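HP0958 (Helicobacter pylori, PDB 3NA7) probably acts in flagellar biogenesis, as a chaperone linked to flagellum export and as a post-transcriptional regulator, and carries a zinc-ribbon domain. Local coordinates at residues S14-E19 / F163-D168; L38-A43 / L135-L140; Q67-T72 / Q108-I113; T214-L217 / M222-C225. All blocks are in the same frame, centred on the assembly; numbering follows the deposited sequence.

Contact 1: S14-E19 / F163-D168; sequences SHLDKE and FKKKED
Lys166 and Asp17 form a salt bridge between two antiparallel helices, and most of the polar bookkeeping at this contact turns on it. The ammonium NZ of Lys166 lies 2.8 Å from Asp17 OD1, on the syn lone pair of that oxygen, the side facing OD2. A second, weak hydrogen bond runs from Lys166 NZ to Asp17 OD2 at 3.2 Å, so the lysine sits in the mouth of the carboxylate. Its CG stands anti to the backbone N (chi1 -173°) and the chain stays extended beyond it, which carries NZ across the gap to the aspartate. Asp17 OD2 is further satisfied by a hydrogen bond with the hydroxyl of Tyr181, from the helix 175-188. The same helix supplies Arg185, in a weak, long ion pair with Asp17 OD1; the added positive charge probably favours the ionised carboxylate.

Helix 4-22 here runs against helix 91-171, within the long helical part of a protein built round a kinked antiparallel coiled-coil hairpin; the segment axes approach to 9.6 Å at 163°. Leu16, buried, gives the apolar half of the interface. Its CD1 meets the backbone of the other helix, 3.6 Å from Lys166 N, and lies 3.8 Å from Lys165 CB. Leucine suits the place because its two methyls fork: CD2 turns to the end of Lys165, 3.9 Å from NZ. Lys165, with its chain bent at chi3, lays its methylene groups across Leu16 at about a right angle. Its NZ remains 4.8 Å from Glu19 OE2, opposite charges near each other but not in contact, at most a weak attraction.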
# COMPACT_ATOMS: atom_id res chain seq x y z
N SER A 14 -12.75 11.37 -28.11
CA SER A 14 -12.61 10.25 -27.18
C SER A 14 -11.18 9.72 -27.17
O SER A 14 -10.72 9.21 -26.15
CB SER A 14 -13.57 9.11 -27.52
OG SER A 14 -13.08 8.34 -28.62
N HIS A 15 -10.49 9.85 -28.30
CA HIS A 15 -9.08 9.49 -28.34
C HIS A 15 -8.19 10.44 -27.55
O HIS A 15 -7.20 10.01 -26.94
CB HIS A 15 -8.57 9.29 -29.78
CG HIS A 15 -8.91 7.94 -30.34
ND1 HIS A 15 -9.51 7.77 -31.57
CD2 HIS A 15 -8.76 6.70 -29.81
CE1 HIS A 15 -9.72 6.48 -31.77
NE2 HIS A 15 -9.27 5.81 -30.73
N LEU A 16 -8.53 11.73 -27.56
CA LEU A 16 -7.79 12.71 -26.76
C LEU A 16 -8.07 12.54 -25.26
O LEU A 16 -7.19 12.74 -24.44
CB LEU A 16 -8.11 14.14 -27.19
CG LEU A 16 -7.74 14.58 -28.61
CD1 LEU A 16 -8.18 16.01 -28.81
CD2 LEU A 16 -6.25 14.47 -28.88
N ASP A 17 -9.30 12.16 -24.91
CA ASP A 17 -9.60 11.82 -23.52
C ASP A 17 -8.76 10.62 -23.05
O ASP A 17 -8.23 10.65 -21.95
CB ASP A 17 -11.09 11.55 -23.32
CG ASP A 17 -11.90 12.84 -23.16
OD1 ASP A 17 -11.39 13.84 -22.60
OD2 ASP A 17 -13.07 12.85 -23.60
N LYS A 18 -8.66 9.58 -23.89
CA LYS A 18 -7.86 8.38 -23.58
C LYS A 18 -6.39 8.72 -23.45
O LYS A 18 -5.71 8.15 -22.60
CB LYS A 18 -8.02 7.30 -24.66
CG LYS A 18 -9.39 6.67 -24.74
CD LYS A 18 -9.41 5.64 -25.86
CE LYS A 18 -10.82 5.12 -26.14
NZ LYS A 18 -10.82 3.95 -27.06
N GLU A 19 -5.91 9.64 -24.30
CA GLU A 19 -4.52 10.11 -24.20
C GLU A 19 -4.25 10.74 -22.85
O GLU A 19 -3.30 10.37 -22.17
CB GLU A 19 -4.19 11.13 -25.29
CG GLU A 19 -3.90 10.51 -26.65
CD GLU A 19 -3.03 11.41 -27.54
OE1 GLU A 19 -1.78 11.47 -27.34
OE2 GLU A 19 -3.61 12.05 -28.44
N PHE A 163 -5.54 18.58 -23.66
CA PHE A 163 -6.80 19.21 -23.29
C PHE A 163 -7.12 20.45 -24.16
O PHE A 163 -8.24 20.61 -24.63
CB PHE A 163 -6.87 19.55 -21.80
CG PHE A 163 -8.24 19.94 -21.35
CD1 PHE A 163 -9.19 18.95 -21.05
CD2 PHE A 163 -8.61 21.28 -21.26
CE1 PHE A 163 -10.48 19.31 -20.66
CE2 PHE A 163 -9.90 21.65 -20.87
CZ PHE A 163 -10.83 20.67 -20.57
N LYS A 164 -6.13 21.32 -24.37
CA LYS A 164 -6.28 22.46 -25.28
C LYS A 164 -6.79 22.03 -26.67
O LYS A 164 -7.66 22.70 -27.24
CB LYS A 164 -4.95 23.22 -25.36
CG LYS A 164 -4.83 24.26 -26.45
CD LYS A 164 -5.35 25.64 -26.03
CE LYS A 164 -5.12 26.65 -27.14
NZ LYS A 164 -6.33 27.52 -27.31
N LYS A 165 -6.29 20.90 -27.18
CA LYS A 165 -6.75 20.32 -28.45
C LYS A 165 -8.20 19.86 -28.35
O LYS A 165 -8.97 20.03 -29.29
CB LYS A 165 -5.90 19.10 -28.87
CG LYS A 165 -4.62 19.41 -29.67
CD LYS A 165 -3.76 18.14 -29.93
CE LYS A 165 -4.30 17.26 -31.07
NZ LYS A 165 -3.51 15.98 -31.24
N LYS A 166 -8.54 19.27 -27.21
CA LYS A 166 -9.91 18.84 -26.94
C LYS A 166 -10.86 20.05 -26.98
O LYS A 166 -11.93 19.97 -27.59
CB LYS A 166 -10.01 18.10 -25.60
CG LYS A 166 -11.40 17.49 -25.34
CD LYS A 166 -11.61 17.06 -23.88
CE LYS A 166 -13.07 16.70 -23.68
NZ LYS A 166 -13.30 15.85 -22.50
N GLU A 167 -10.46 21.16 -26.35
CA GLU A 167 -11.26 22.38 -26.34
C GLU A 167 -11.59 22.76 -27.78
O GLU A 167 -12.76 22.94 -28.12
CB GLU A 167 -10.52 23.53 -25.65
CG GLU A 167 -10.30 23.35 -24.15
CD GLU A 167 -9.55 24.50 -23.50
OE1 GLU A 167 -8.50 24.92 -24.02
OE2 GLU A 167 -10.02 25.00 -22.46
N ASP A 168 -10.55 22.86 -28.61
CA ASP A 168 -10.68 23.21 -30.03
C ASP A 168 -11.64 22.28 -30.75
O ASP A 168 -12.55 22.76 -31.44
CB ASP A 168 -9.32 23.21 -30.73
CG ASP A 168 -8.41 24.33 -30.24
OD1 ASP A 168 -8.92 25.33 -29.68
OD2 ASP A 168 -7.17 24.21 -30.41

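Contact 2: L38-A43 / L135-L140; sequences LNDKEA and LELEKL
Leu137 reaches over Lys41 and Asp40 where the two long arms of the antiparallel coiled-coil hairpin, helices 24-85 and 91-171, run side by side. The segment axes come within 9.0 Å, with 157° between their directions. No hydrogen bond joins them, and the contact is van der Waals packing, mostly of carbon on carbon and on main-chain atoms.

The leucine has CG anti to its carbonyl carbon (chi1 -66°), which projects CD1 onto the opposing backbone. A forked, apolar end serves well here: the CD1 methyl rests 3.8 Å from Lys41 N and 3.9 Å from Asp40 CB, while CD2 lies beside the same aspartate carbon at a longer distance. Nearer the backbone, Leu137 CB meets Lys41 CB at 4.0 Å. Asp40 offers the leucine only its methylene: its carboxylate is engaged along its own helix, in a salt bridge from OD2 to Lys36.

Lys41 has a long aliphatic stem, useful at an interface edge that is partly exposed. With CG opposite the backbone N (chi1 175°), the stem passes alongside segment 135-140, and CD lies 4.1 Å from Glu138 N. The chain then bends at chi3 and chi4, whereas Glu138 remains extended beyond CG. The two side chains slant past one another, bringing opposite charges near without forming a salt bridge: Lys41 NZ stays 4.2 Å from Glu138 OE2.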
# COMPACT_ATOMS: atom_id res chain seq x y z
N LEU A 38 10.81 6.03 -0.73
CA LEU A 38 10.07 6.75 0.30
C LEU A 38 9.19 5.83 1.15
O LEU A 38 9.18 5.95 2.36
CB LEU A 38 9.21 7.88 -0.30
CG LEU A 38 9.92 8.99 -1.06
CD1 LEU A 38 8.88 9.91 -1.73
CD2 LEU A 38 10.91 9.79 -0.15
N ASN A 39 8.45 4.90 0.52
CA ASN A 39 7.58 4.00 1.29
C ASN A 39 8.34 2.99 2.15
O ASN A 39 7.91 2.69 3.24
CB ASN A 39 6.54 3.28 0.41
CG ASN A 39 5.54 4.24 -0.26
OD1 ASN A 39 5.11 4.01 -1.40
ND2 ASN A 39 5.18 5.32 0.43
N ASP A 40 9.46 2.45 1.65
CA ASP A 40 10.31 1.52 2.40
C ASP A 40 10.92 2.25 3.60
O ASP A 40 11.02 1.68 4.68
CB ASP A 40 11.47 0.99 1.53
CG ASP A 40 11.03 -0.05 0.51
OD1 ASP A 40 9.85 -0.48 0.55
OD2 ASP A 40 11.88 -0.47 -0.32
N LYS A 41 11.31 3.51 3.40
CA LYS A 41 11.95 4.29 4.46
C LYS A 41 10.96 4.53 5.59
O LYS A 41 11.32 4.40 6.75
CB LYS A 41 12.45 5.63 3.91
CG LYS A 41 13.04 6.62 4.93
CD LYS A 41 13.63 7.86 4.19
CE LYS A 41 13.11 9.19 4.77
NZ LYS A 41 13.77 9.55 6.07
N GLU A 42 9.73 4.89 5.23
CA GLU A 42 8.65 5.04 6.20
C GLU A 42 8.31 3.73 6.93
O GLU A 42 8.16 3.74 8.13
CB GLU A 42 7.40 5.60 5.55
CG GLU A 42 6.34 5.97 6.52
CD GLU A 42 4.96 5.97 5.89
OE1 GLU A 42 4.79 6.47 4.76
OE2 GLU A 42 4.04 5.45 6.54
N ALA A 43 8.23 2.61 6.20
CA ALA A 43 8.00 1.28 6.81
C ALA A 43 9.11 0.91 7.80
O ALA A 43 8.85 0.38 8.89
CB ALA A 43 7.85 0.19 5.71
N LEU A 135 18.82 5.50 5.95
CA LEU A 135 19.75 6.48 5.39
C LEU A 135 20.11 6.18 3.94
O LEU A 135 20.23 7.13 3.15
CB LEU A 135 21.03 6.60 6.24
CG LEU A 135 21.06 7.38 7.57
CD1 LEU A 135 22.33 7.00 8.39
CD2 LEU A 135 20.97 8.93 7.43
N GLU A 136 20.32 4.90 3.58
CA GLU A 136 20.55 4.53 2.16
C GLU A 136 19.34 4.95 1.33
O GLU A 136 19.48 5.49 0.24
CB GLU A 136 20.88 3.04 1.94
CG GLU A 136 22.12 2.54 2.72
CD GLU A 136 22.33 0.99 2.75
OE1 GLU A 136 21.35 0.20 2.91
OE2 GLU A 136 23.51 0.55 2.65
N LEU A 137 18.14 4.75 1.88
CA LEU A 137 16.92 5.07 1.15
C LEU A 137 16.72 6.57 0.96
O LEU A 137 16.21 6.99 -0.07
CB LEU A 137 15.70 4.44 1.83
CG LEU A 137 15.70 2.91 1.79
CD1 LEU A 137 14.86 2.36 2.93
CD2 LEU A 137 15.25 2.36 0.42
N GLU A 138 17.08 7.37 1.96
CA GLU A 138 17.08 8.81 1.84
C GLU A 138 18.10 9.25 0.76
O GLU A 138 17.79 10.07 -0.08
CB GLU A 138 17.39 9.48 3.19
CG GLU A 138 17.24 11.02 3.15
CD GLU A 138 17.27 11.68 4.54
OE1 GLU A 138 16.90 12.88 4.64
OE2 GLU A 138 17.64 11.02 5.52
N LYS A 139 19.31 8.70 0.81
CA LYS A 139 20.33 8.93 -0.22
C LYS A 139 19.72 8.64 -1.60
O LYS A 139 19.78 9.48 -2.51
CB LYS A 139 21.58 8.10 0.04
CG LYS A 139 22.85 8.49 -0.78
CD LYS A 139 24.12 7.89 -0.15
CE LYS A 139 25.41 8.17 -0.97
NZ LYS A 139 26.67 7.97 -0.15
N LEU A 140 19.09 7.46 -1.73
CA LEU A 140 18.38 7.08 -2.96
C LEU A 140 17.30 8.09 -3.38
O LEU A 140 17.33 8.62 -4.51
CB LEU A 140 17.86 5.62 -2.88
CG LEU A 140 17.15 4.98 -4.11
CD1 LEU A 140 18.06 4.94 -5.34
CD2 LEU A 140 16.58 3.55 -3.82

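Contact 3: Q67-T72 / Q108-I113; sequences QTLQDT and QANREI
Leu69 fits against Ala109, Asn110 and Ile113 across the antiparallel coiled-coil hairpin, joining helix 24-85 to helix 91-171 far out along its arms. The segment axes are 9.7 Å apart at closest approach and meet at 159°, and the three residues that the leucine touches are spaced over about one turn of the facing helix.

The tight part centres on this leucine. Its CB meets Ala109 CB at 4.0 Å, and the small alanine lets the backbones come close at that level: the CA atoms of Leu69 and Ala109 are 5.9 Å apart. Leu69 holds CG anti to the backbone N (chi1 176°), and the two methyls diverge from there. CD2 packs 3.8 Å from Ile113 CD1, the two side chains crossing at a slant. The isoleucine is buried and also touches Val62 and Glu66 of helix 24-85; a bulky apolar residue suits a place covered on more than one side.

Toward solvent the fit becomes polar. Asn110, an exposed residue, crosses Leu69 at about a right angle and turns its amide end to the methyls: OD1 is 3.4 Å from Leu69 CD2, and ND2 faces CD1. These are van der Waals contacts, and no hydrogen bond crosses between the segments. On the exposed outer side, Gln67 makes a weak hydrogen bond to Asp71 of its own helix. Thr72, one turn on from Thr68 and beside Ser106 of helix 91-171, has a hydroxyl that folds back: it donates OG1 to Thr68 O at 2.8 Å, from above the carbonyl plane and from the face opposite to that used by Thr72 N.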
# COMPACT_ATOMS: atom_id res chain seq x y z
N GLN A 67 12.70 -7.77 40.89
CA GLN A 67 12.03 -7.61 42.17
C GLN A 67 11.92 -8.98 42.86
O GLN A 67 12.29 -9.11 44.03
CB GLN A 67 10.65 -6.96 41.98
CG GLN A 67 9.83 -6.83 43.24
CD GLN A 67 10.53 -6.01 44.32
OE1 GLN A 67 11.05 -4.93 44.06
NE2 GLN A 67 10.53 -6.54 45.54
N THR A 68 11.49 -10.00 42.12
CA THR A 68 11.36 -11.35 42.68
C THR A 68 12.72 -11.94 43.06
O THR A 68 12.86 -12.61 44.08
CB THR A 68 10.60 -12.31 41.74
OG1 THR A 68 11.43 -12.62 40.63
CG2 THR A 68 9.30 -11.68 41.24
N LEU A 69 13.74 -11.65 42.25
CA LEU A 69 15.11 -12.01 42.59
C LEU A 69 15.59 -11.32 43.89
O LEU A 69 16.27 -11.95 44.71
CB LEU A 69 16.03 -11.64 41.43
CG LEU A 69 17.54 -11.82 41.57
CD1 LEU A 69 17.91 -13.29 41.81
CD2 LEU A 69 18.17 -11.31 40.31
N GLN A 70 15.22 -10.05 44.07
CA GLN A 70 15.47 -9.34 45.32
C GLN A 70 14.76 -10.01 46.50
O GLN A 70 15.34 -10.17 47.56
CB GLN A 70 15.06 -7.85 45.20
CG GLN A 70 15.38 -6.99 46.46
CD GLN A 70 14.90 -5.53 46.37
OE1 GLN A 70 14.39 -5.08 45.34
NE2 GLN A 70 15.08 -4.79 47.47
N ASP A 71 13.50 -10.39 46.30
CA ASP A 71 12.70 -11.13 47.30
C ASP A 71 13.36 -12.46 47.63
O ASP A 71 13.51 -12.83 48.80
CB ASP A 71 11.29 -11.37 46.77
CG ASP A 71 10.45 -10.10 46.70
OD1 ASP A 71 10.79 -9.09 47.36
OD2 ASP A 71 9.43 -10.10 45.97
N THR A 72 13.77 -13.19 46.60
CA THR A 72 14.38 -14.50 46.76
C THR A 72 15.68 -14.43 47.56
O THR A 72 15.88 -15.23 48.46
CB THR A 72 14.56 -15.18 45.38
OG1 THR A 72 13.28 -15.29 44.79
CG2 THR A 72 15.15 -16.57 45.49
N GLN A 108 17.08 -19.45 38.44
CA GLN A 108 16.06 -19.28 37.39
C GLN A 108 15.83 -17.81 37.03
O GLN A 108 15.80 -17.47 35.85
CB GLN A 108 14.72 -19.90 37.80
CG GLN A 108 14.70 -21.42 37.76
CD GLN A 108 13.70 -22.04 38.74
OE1 GLN A 108 12.84 -21.34 39.30
NE2 GLN A 108 13.82 -23.34 38.95
N ALA A 109 15.68 -16.95 38.04
CA ALA A 109 15.47 -15.52 37.80
C ALA A 109 16.65 -14.88 37.09
O ALA A 109 16.46 -14.07 36.19
CB ALA A 109 15.16 -14.78 39.09
N ASN A 110 17.87 -15.25 37.49
CA ASN A 110 19.07 -14.74 36.84
C ASN A 110 19.15 -15.15 35.39
O ASN A 110 19.44 -14.31 34.54
CB ASN A 110 20.35 -15.10 37.59
CG ASN A 110 20.63 -14.14 38.72
OD1 ASN A 110 20.63 -12.93 38.52
ND2 ASN A 110 20.85 -14.67 39.92
N ARG A 111 18.89 -16.43 35.10
CA ARG A 111 18.81 -16.90 33.71
C ARG A 111 17.71 -16.19 32.89
O ARG A 111 17.95 -15.85 31.73
CB ARG A 111 18.62 -18.42 33.60
CG ARG A 111 19.63 -19.28 34.36
CD ARG A 111 19.60 -20.78 33.95
NE ARG A 111 18.44 -21.52 34.47
CZ ARG A 111 18.40 -22.17 35.63
NH1 ARG A 111 17.29 -22.82 36.00
NH2 ARG A 111 19.45 -22.19 36.45
N GLU A 112 16.52 -16.02 33.46
CA GLU A 112 15.43 -15.37 32.75
C GLU A 112 15.77 -13.90 32.43
O GLU A 112 15.57 -13.45 31.32
CB GLU A 112 14.09 -15.49 33.55
CG GLU A 112 12.90 -14.66 33.00
CD GLU A 112 12.36 -15.18 31.67
OE1 GLU A 112 11.49 -14.52 31.05
OE2 GLU A 112 12.80 -16.25 31.24
N ILE A 113 16.32 -13.19 33.40
CA ILE A 113 16.77 -11.82 33.17
C ILE A 113 17.84 -11.74 32.09
O ILE A 113 17.75 -10.89 31.20
CB ILE A 113 17.28 -11.17 34.46
CG1 ILE A 113 16.15 -11.11 35.49
CG2 ILE A 113 17.90 -9.75 34.17
CD1 ILE A 113 16.62 -10.78 36.92

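Contact 4: T214-L217 / M222-C225; sequences TEVL and MITC. With ZN (zinc ion), chain B.
Ile223 lays its CD1 methyl over the backbone of helix 210-218, 3.6 Å from Val216 CA and 4.0 Å from Glu215 O. Its CG1 is anti to the carbonyl carbon (chi1 -50°), and the turn at chi2 (78°) brings the terminal methyl onto the helix. Val216 answers with one branch: CG2 lies 4.0 Å from Ile223 CB, and the two side chains pass at a slant. Both residues are beta-branched and apolar. The short valine keeps its methyls close to its own helix, while the longer isoleucine reaches across to it. No hydrogen bond joins the two segments, so they are held by van der Waals packing. Val216 also touches Ile196.

From Ile223 the chain leads to the metal in two residues. The backbone of Ile223 is hydrogen-bonded to Leu232 in the neighbouring strand 231-233, while the flanking Met222 points away from the helix, its side chain packing on Leu7 and Leu10 of helix 4-22. Cys225 likewise turns away from the helix. With SG anti to its backbone N (chi1 167°), Cys225 SG binds the zinc ion at 2.5 Å; a soft thiolate-type ligand suits this metal. Cys201, Cys204 and Cys228 complete the four-cysteine site. A short helix packed on Ile223, two residues before a zinc-binding cysteine of a CxxC pair, is part of the C4-type zinc ribbon.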
# COMPACT_ATOMS: atom_id res chain seq x y z
N THR A 214 -27.45 -4.74 -38.23
CA THR A 214 -27.67 -4.25 -39.58
C THR A 214 -27.74 -2.73 -39.56
O THR A 214 -27.10 -2.07 -40.38
CB THR A 214 -28.95 -4.85 -40.21
OG1 THR A 214 -28.97 -6.26 -39.99
CG2 THR A 214 -29.00 -4.59 -41.70
N GLU A 215 -28.46 -2.19 -38.57
CA GLU A 215 -28.63 -0.75 -38.40
C GLU A 215 -27.30 -0.03 -38.25
O GLU A 215 -27.11 1.04 -38.82
CB GLU A 215 -29.51 -0.46 -37.17
CG GLU A 215 -30.66 0.50 -37.44
CD GLU A 215 -31.93 -0.23 -37.89
OE1 GLU A 215 -32.60 -0.84 -37.03
OE2 GLU A 215 -32.25 -0.18 -39.10
N VAL A 216 -26.38 -0.62 -37.49
CA VAL A 216 -25.07 -0.01 -37.30
C VAL A 216 -24.28 -0.01 -38.60
O VAL A 216 -23.62 0.98 -38.93
CB VAL A 216 -24.24 -0.70 -36.19
CG1 VAL A 216 -22.85 -0.06 -36.07
CG2 VAL A 216 -24.97 -0.65 -34.85
N LEU A 217 -24.35 -1.11 -39.35
CA LEU A 217 -23.54 -1.22 -40.56
C LEU A 217 -24.15 -0.49 -41.75
O LEU A 217 -23.44 0.19 -42.50
CB LEU A 217 -23.23 -2.68 -40.92
CG LEU A 217 -22.60 -3.62 -39.88
CD1 LEU A 217 -21.69 -4.57 -40.57
CD2 LEU A 217 -21.82 -2.89 -38.80
N MET A 222 -25.63 6.98 -35.75
CA MET A 222 -24.77 6.66 -34.62
C MET A 222 -25.70 6.00 -33.63
O MET A 222 -26.71 6.58 -33.22
CB MET A 222 -24.17 7.94 -34.07
CG MET A 222 -23.95 7.94 -32.58
SD MET A 222 -23.29 9.53 -32.12
CE MET A 222 -21.56 9.19 -32.34
N ILE A 223 -25.38 4.76 -33.29
CA ILE A 223 -26.30 3.93 -32.54
C ILE A 223 -25.68 3.65 -31.17
O ILE A 223 -24.45 3.64 -31.04
CB ILE A 223 -26.63 2.60 -33.30
CG1 ILE A 223 -27.03 2.87 -34.75
CG2 ILE A 223 -27.75 1.82 -32.61
CD1 ILE A 223 -25.87 3.17 -35.70
N THR A 224 -26.54 3.45 -30.17
CA THR A 224 -26.11 3.01 -28.86
C THR A 224 -26.50 1.57 -28.65
O THR A 224 -27.52 1.11 -29.17
CB THR A 224 -26.71 3.82 -27.70
OG1 THR A 224 -28.13 3.64 -27.64
CG2 THR A 224 -26.36 5.30 -27.84
N CYS A 225 -25.69 0.86 -27.87
CA CYS A 225 -26.00 -0.51 -27.51
C CYS A 225 -27.26 -0.54 -26.66
O CYS A 225 -27.41 0.25 -25.74
CB CYS A 225 -24.84 -1.15 -26.75
SG CYS A 225 -25.33 -2.68 -25.96
ZN ZN B . -23.16 -2.95 -24.76

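Overall arrangement
Contacts 1, 2 and 3 share helix 91-171, which pairs at two levels with helix 24-85 and, nearer its C-terminal end, with helix 4-22. Along the chain they are nested: contact 3 lies inside the loop closed by contact 2, and contact 2 inside that of contact 1. Their centres are about 38 Å (1 to 2) and about 42 Å (2 to 3) apart, and about 76 Å separates 1 from 3, on opposite sides of the chain's centre. Contact 4 follows in series, in the zinc ribbon, about 25 Å from contact 1 and about 87 Å from contact 3, centre to centre. The elongated molecule thus places its metal-binding domain near the open end of the helical hairpin, far from contact 3.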